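Local atomic coordinates of secretion activator protein, hypothetical (Brucella abortus bv. 1 str. 9-941, PDB entry 7DNP), a protein that is probably a peptidoglycan-cleaving muramidase of the glycosyl hydrolase 108 family, an autolysin linked to the type IV secretion system. Residues L56-T59 with K60-I64. Sequence-based numbering, arbitrary orientation.
Sequences LTKT and KATDI
Lys58 O accepts twice from Thr62, the hydroxyl and the backbone N-H coming in from opposite sides of its carbonyl plane: OG1 reaches Lys58 O at 2.7 Å, tilted 35° from that plane, and the backbone N of Thr62 lies 2.8 Å from the same oxygen. This is the N-terminal end of helix 58-70, begun by an N-cap at Thr57, in the lysozyme-like part of the protein. The hydroxyl of Thr62 lies anti to its own carbonyl carbon (chi1 -56°), which turns it back along the helix to the preceding turn. The carboxylate of Asp63 lies alongside Thr59, its OD2 4.0 Å from Thr59 CG2, and its OD1 forms a salt bridge with Arg66 further along the helix. Asp63 N bonds to Thr59 O, continuing the helical ladder that starts with Ala61 N to Thr57 O. At the cap, Thr57 OG1 sits between its backbone N and carbonyl carbon (chi1 73°) and accepts the N-H of Lys60 in a nearly straight capping bond, N to OG1 3.1 Å. On the inner side, Leu56 CD2 packs on Ala61 CB at 4.1 Å, and both residues rest against Ile35 and Met33; the side chain of Leu56 is about 8 Å from the bound muropeptide. The Lys60 chain, bent at its third torsion, carries its NZ to a salt bridge with Glu44. Its aliphatic part crosses Leu56 at about a right angle, with Lys60 CD 3.5 Å from Leu56 CD1.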
loop_
_atom_site.group_PDB
_atom_site.type_symbol
_atom_site.label_atom_id
_atom_site.label_comp_id
_atom_site.label_asym_id
_atom_site.label_seq_id
_atom_site.Cartn_x
_atom_site.Cartn_y
_atom_site.Cartn_z
ATOM N N LEU A 56 -19.323 -2.230 6.285
ATOM C CA LEU A 56 -18.038 -2.163 6.978
ATOM C C LEU A 56 -17.884 -0.857 7.749
ATOM O O LEU A 56 -18.159 0.225 7.222
ATOM C CB LEU A 56 -16.896 -2.306 5.971
ATOM C CG LEU A 56 -15.477 -2.366 6.548
ATOM C CD1 LEU A 56 -15.335 -3.540 7.496
ATOM C CD2 LEU A 56 -14.446 -2.460 5.432
ATOM N N THR A 57 -17.445 -0.966 9.001
ATOM C CA THR A 57 -17.189 0.192 9.844
ATOM C C THR A 57 -15.774 0.715 9.613
ATOM O O THR A 57 -14.878 -0.015 9.188
ATOM C CB THR A 57 -17.363 -0.143 11.331
ATOM O OG1 THR A 57 -16.264 -0.955 11.777
ATOM C CG2 THR A 57 -18.678 -0.878 11.587
ATOM N N LYS A 58 -15.582 2.002 9.914
ATOM C CA LYS A 58 -14.250 2.585 9.799
ATOM C C LYS A 58 -13.284 1.979 10.812
ATOM O O LYS A 58 -12.093 1.840 10.518
ATOM C CB LYS A 58 -14.322 4.104 9.964
ATOM C CG LYS A 58 -13.019 4.829 9.659
ATOM C CD LYS A 58 -13.201 6.346 9.663
ATOM C CE LYS A 58 -11.934 7.053 9.200
ATOM N NZ LYS A 58 -11.995 8.529 9.411
ATOM N N THR A 59 -13.774 1.601 11.995
ATOM C CA THR A 59 -12.910 0.959 12.981
ATOM C C THR A 59 -12.352 -0.355 12.450
ATOM O O THR A 59 -11.153 -0.627 12.574
ATOM C CB THR A 59 -13.672 0.720 14.285
ATOM O OG1 THR A 59 -13.953 1.975 14.907
ATOM C CG2 THR A 59 -12.838 -0.133 15.247
ATOM N N LYS A 60 -13.207 -1.189 11.851
ATOM C CA LYS A 60 -12.711 -2.452 11.315
ATOM C C LYS A 60 -11.800 -2.218 10.117
ATOM O O LYS A 60 -10.778 -2.897 9.971
ATOM C CB LYS A 60 -13.867 -3.378 10.939
ATOM C CG LYS A 60 -13.397 -4.786 10.571
ATOM C CD LYS A 60 -14.547 -5.696 10.185
ATOM C CE LYS A 60 -15.179 -6.343 11.400
ATOM N NZ LYS A 60 -16.142 -7.401 10.985
ATOM N N ALA A 61 -12.153 -1.265 9.247
ATOM C CA ALA A 61 -11.266 -0.918 8.139
ATOM C C ALA A 61 -9.899 -0.482 8.647
ATOM O O ALA A 61 -8.866 -0.862 8.082
ATOM C CB ALA A 61 -11.893 0.181 7.281
ATOM N N THR A 62 -9.873 0.297 9.730
ATOM C CA THR A 62 -8.598 0.735 10.291
ATOM C C THR A 62 -7.802 -0.442 10.844
ATOM O O THR A 62 -6.582 -0.510 10.656
ATOM C CB THR A 62 -8.831 1.795 11.370
ATOM O OG1 THR A 62 -9.583 2.883 10.816
ATOM C CG2 THR A 62 -7.507 2.331 11.896
ATOM N N ASP A 63 -8.464 -1.382 11.524
ATOM C CA ASP A 63 -7.749 -2.560 12.008
ATOM C C ASP A 63 -7.190 -3.373 10.849
ATOM O O ASP A 63 -6.085 -3.921 10.936
ATOM C CB ASP A 63 -8.663 -3.437 12.864
ATOM C CG ASP A 63 -9.151 -2.739 14.117
ATOM O OD1 ASP A 63 -8.433 -1.869 14.651
ATOM O OD2 ASP A 63 -10.264 -3.073 14.574
ATOM N N ILE A 64 -7.948 -3.468 9.755
ATOM C CA ILE A 64 -7.490 -4.217 8.591
ATOM C C ILE A 64 -6.271 -3.552 7.971
ATOM O O ILE A 64 -5.287 -4.221 7.638
ATOM C CB ILE A 64 -8.630 -4.362 7.569
ATOM C CG1 ILE A 64 -9.702 -5.319 8.109
ATOM C CG2 ILE A 64 -8.080 -4.824 6.225
ATOM C CD1 ILE A 64 -11.001 -5.274 7.334
#